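Local coordinates for spore cortex-lytic enzyme (Bacillus cereus ATCC 14579, PDB 6TCI), which probably cleaves the N-acetylmuramyl-L-alanine amide bond of spore cortex peptidoglycan during germination, this piece being its putative peptidoglycan-binding domain, at residues N26-G31 with R46-K51. Residues are numbered along the deposited sequence; the frame is centred on the assembly and turned at random.
Sequences NGFYTG and RNFQEK
In this three-helix domain, a putative peptidoglycan-binding module, the loop that leaves helix 14-25 lays F28 against the last turns of helix 39-51, over F48, N47 and K51. One face of the F28 ring is turned to the helix backbone at F48. CA of F48 sits over that face, 3.8 Å from the ring centroid and 17° off the normal, a CH-pi contact. The F48 ring turns its edge toward the F28 face in an offset edge-to-face pair. The centroids are 5.6 Å apart and the planes stand at 88°. Atom CD1 of F48 makes the approach, 3.8 Å from CE2 of F28. With chi1 of 171° the F48 ring swings away from its own backbone N, past F28 and into the core between the helices. There it meets L23 of helix 14-25 and M67 and L68 of helix 62-71, and it stacks with F52.

The loop turns at a Schellman motif that ends helix 14-25. G27 has positive phi there, and F28 follows directly. Part of the F28 rim meets the flanking residues N47 and K51. CD1 of F28 lies 3.7 Å from CB of N47, and CZ of F28 lies 3.8 Å from CB of K51. The K51 chain bends at chi2 and chi3, and its amine leads away from the loop. The F28 side chain also touches A44, earlier on the same helix.

No direct hydrogen bond joins the segments. One water bridges them instead. It donates to O of F28 at 2.9 Å and accepts from ND2 of N47, also at 2.9 Å.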
ATOM      1  N   ASN A  26       9.214  -0.619  -3.991  1.00 23.47           N
ATOM      2  CA  ASN A  26       9.944  -0.147  -2.826  1.00 27.70           C
ATOM      3  C   ASN A  26      10.538  -1.276  -1.989  1.00 28.33           C
ATOM      4  O   ASN A  26      11.258  -0.994  -1.026  1.00 32.90           O
ATOM      5  CB  ASN A  26       9.045   0.747  -1.956  1.00 31.92           C
ATOM      6  CG  ASN A  26       9.096   2.205  -2.376  1.00 36.44           C
ATOM      7  OD1 ASN A  26      10.124   2.856  -2.246  1.00 39.15           O
ATOM      8  ND2 ASN A  26       7.972   2.732  -2.844  1.00 38.42           N
ATOM      9  N   GLY A  27      10.252  -2.537  -2.316  1.00 27.52           N
ATOM     10  CA  GLY A  27      10.838  -3.671  -1.623  1.00 26.74           C
ATOM     11  C   GLY A  27      10.069  -4.175  -0.423  1.00 27.18           C
ATOM     12  O   GLY A  27      10.641  -4.903   0.398  1.00 31.97           O
ATOM     13  N   PHE A  28       8.804  -3.804  -0.280  1.00 24.34           N
ATOM     14  CA  PHE A  28       8.014  -4.235   0.865  1.00 21.99           C
ATOM     15  C   PHE A  28       7.052  -5.370   0.555  1.00 23.23           C
ATOM     16  O   PHE A  28       6.798  -6.205   1.432  1.00 25.78           O
ATOM     17  CB  PHE A  28       7.213  -3.062   1.441  1.00 20.56           C
ATOM     18  CG  PHE A  28       8.059  -1.997   2.057  1.00 19.83           C
ATOM     19  CD1 PHE A  28       8.463  -2.093   3.380  1.00 21.42           C
ATOM     20  CD2 PHE A  28       8.454  -0.899   1.314  1.00 19.67           C
ATOM     21  CE1 PHE A  28       9.252  -1.108   3.951  1.00 22.69           C
ATOM     22  CE2 PHE A  28       9.248   0.085   1.873  1.00 21.81           C
ATOM     23  CZ  PHE A  28       9.641  -0.017   3.195  1.00 22.23           C
ATOM     24  N   TYR A  29       6.498  -5.419  -0.654  1.00 22.97           N
ATOM     25  CA  TYR A  29       5.510  -6.425  -1.024  1.00 23.76           C
ATOM     26  C   TYR A  29       6.183  -7.493  -1.875  1.00 27.90           C
ATOM     27  O   TYR A  29       6.650  -7.203  -2.981  1.00 28.35           O
ATOM     28  CB  TYR A  29       4.344  -5.793  -1.782  1.00 20.76           C
ATOM     29  CG  TYR A  29       3.265  -6.780  -2.151  1.00 20.10           C
ATOM     30  CD1 TYR A  29       2.393  -7.280  -1.192  1.00 21.86           C
ATOM     31  CD2 TYR A  29       3.118  -7.218  -3.456  1.00 20.58           C
ATOM     32  CE1 TYR A  29       1.409  -8.188  -1.526  1.00 23.48           C
ATOM     33  CE2 TYR A  29       2.138  -8.128  -3.797  1.00 22.14           C
ATOM     34  CZ  TYR A  29       1.287  -8.608  -2.831  1.00 23.57           C
ATOM     35  OH  TYR A  29       0.308  -9.513  -3.172  1.00 25.33           O
ATOM     36  N   THR A  30       6.208  -8.727  -1.359  1.00 31.42           N
ATOM     37  CA  THR A  30       6.945  -9.837  -1.950  1.00 34.15           C
ATOM     38  C   THR A  30       6.100 -10.738  -2.839  1.00 34.56           C
ATOM     39  O   THR A  30       6.665 -11.439  -3.689  1.00 36.48           O
ATOM     40  CB  THR A  30       7.573 -10.697  -0.838  1.00 37.23           C
ATOM     41  OG1 THR A  30       6.544 -11.410  -0.137  1.00 39.74           O
ATOM     42  CG2 THR A  30       8.321  -9.832   0.158  1.00 37.65           C
ATOM     43  N   GLY A  31       4.780 -10.750  -2.661  1.00 33.39           N
ATOM     44  CA  GLY A  31       3.928 -11.709  -3.327  1.00 32.59           C
ATOM     45  C   GLY A  31       3.548 -11.293  -4.736  1.00 31.51           C
ATOM     46  O   GLY A  31       4.083 -10.347  -5.318  1.00 30.48           O
ATOM     47  N   ARG A  46       2.110  -2.036   6.447  1.00 12.99           N
ATOM     48  CA  ARG A  46       2.534  -1.643   7.787  1.00 13.98           C
ATOM     49  C   ARG A  46       4.046  -1.443   7.864  1.00 15.61           C
ATOM     50  O   ARG A  46       4.520  -0.511   8.523  1.00 16.62           O
ATOM     51  CB  ARG A  46       2.039  -2.659   8.814  1.00 14.53           C
ATOM     52  CG  ARG A  46       0.540  -2.614   8.991  1.00 17.69           C
ATOM     53  CD  ARG A  46       0.075  -3.740   9.884  1.00 19.21           C
ATOM     54  NE  ARG A  46       0.732  -3.674  11.183  1.00 20.85           N
ATOM     55  CZ  ARG A  46       0.201  -3.102  12.261  1.00 23.92           C
ATOM     56  NH1 ARG A  46      -1.017  -2.573  12.216  1.00 26.47           N
ATOM     57  NH2 ARG A  46       0.892  -3.056  13.383  1.00 26.23           N
ATOM     58  N   ASN A  47       4.821  -2.304   7.197  1.00 13.78           N
ATOM     59  CA  ASN A  47       6.273  -2.127   7.203  1.00 15.70           C
ATOM     60  C   ASN A  47       6.672  -0.851   6.476  1.00 15.33           C
ATOM     61  O   ASN A  47       7.620  -0.166   6.883  1.00 17.31           O
ATOM     62  CB  ASN A  47       6.944  -3.342   6.571  1.00 19.76           C
ATOM     63  CG  ASN A  47       6.907  -4.546   7.475  1.00 24.53           C
ATOM     64  OD1 ASN A  47       6.879  -4.410   8.699  1.00 27.98           O
ATOM     65  ND2 ASN A  47       6.892  -5.733   6.885  1.00 27.03           N
ATOM     66  N   PHE A  48       5.963  -0.518   5.392  1.00 14.66           N
ATOM     67  CA  PHE A  48       6.205   0.748   4.713  1.00 14.63           C
ATOM     68  C   PHE A  48       5.900   1.922   5.633  1.00 13.46           C
ATOM     69  O   PHE A  48       6.685   2.873   5.728  1.00 14.60           O
ATOM     70  CB  PHE A  48       5.353   0.837   3.445  1.00 14.30           C
ATOM     71  CG  PHE A  48       5.377   2.191   2.814  1.00 14.55           C
ATOM     72  CD1 PHE A  48       6.418   2.548   1.974  1.00 16.01           C
ATOM     73  CD2 PHE A  48       4.393   3.124   3.084  1.00 15.65           C
ATOM     74  CE1 PHE A  48       6.478   3.799   1.407  1.00 17.41           C
ATOM     75  CE2 PHE A  48       4.446   4.386   2.509  1.00 16.30           C
ATOM     76  CZ  PHE A  48       5.497   4.718   1.675  1.00 16.79           C
ATOM     77  N   GLN A  49       4.746   1.877   6.312  1.00 14.31           N
ATOM     78  CA  GLN A  49       4.392   2.962   7.221  1.00 15.15           C
ATOM     79  C   GLN A  49       5.448   3.147   8.302  1.00 18.73           C
ATOM     80  O   GLN A  49       5.844   4.281   8.598  1.00 18.85           O
ATOM     81  CB  GLN A  49       3.006   2.722   7.822  1.00 14.83           C
ATOM     82  CG  GLN A  49       1.893   2.889   6.795  1.00 13.84           C
ATOM     83  CD  GLN A  49       0.541   2.480   7.341  1.00 14.04           C
ATOM     84  OE1 GLN A  49       0.429   1.497   8.072  1.00 14.61           O
ATOM     85  NE2 GLN A  49      -0.492   3.235   6.990  1.00 15.09           N
ATOM     86  N   GLU A  50       5.925   2.047   8.891  1.00 19.38           N
ATOM     87  CA  GLU A  50       6.946   2.134   9.931  1.00 21.31           C
ATOM     88  C   GLU A  50       8.224   2.763   9.392  1.00 21.57           C
ATOM     89  O   GLU A  50       8.784   3.678  10.008  1.00 22.74           O
ATOM     90  CB  GLU A  50       7.218   0.743  10.510  1.00 25.48           C
ATOM     91  CG  GLU A  50       8.258   0.726  11.626  1.00 33.01           C
ATOM     92  CD  GLU A  50       7.633   0.559  12.993  1.00 40.38           C
ATOM     93  OE1 GLU A  50       6.657  -0.215  13.114  1.00 44.39           O
ATOM     94  OE2 GLU A  50       8.122   1.199  13.949  1.00 44.71           O
ATOM     95  N   LYS A  51       8.688   2.295   8.230  1.00 19.99           N
ATOM     96  CA  LYS A  51       9.935   2.799   7.662  1.00 18.50           C
ATOM     97  C   LYS A  51       9.843   4.287   7.354  1.00 18.25           C
ATOM     98  O   LYS A  51      10.821   5.027   7.527  1.00 20.33           O
ATOM     99  CB  LYS A  51      10.274   2.023   6.385  1.00 18.19           C
ATOM    100  CG  LYS A  51      11.564   2.460   5.694  1.00 19.11           C
ATOM    101  CD  LYS A  51      12.798   2.134   6.544  1.00 18.08           C
ATOM    102  CE  LYS A  51      12.968   0.632   6.717  1.00 18.71           C
ATOM    103  NZ  LYS A  51      14.331   0.272   7.198  1.00 18.65           N
TER
HETATM  104  O   HOH W   1       7.668  -5.734   4.133  1.00 26.37           O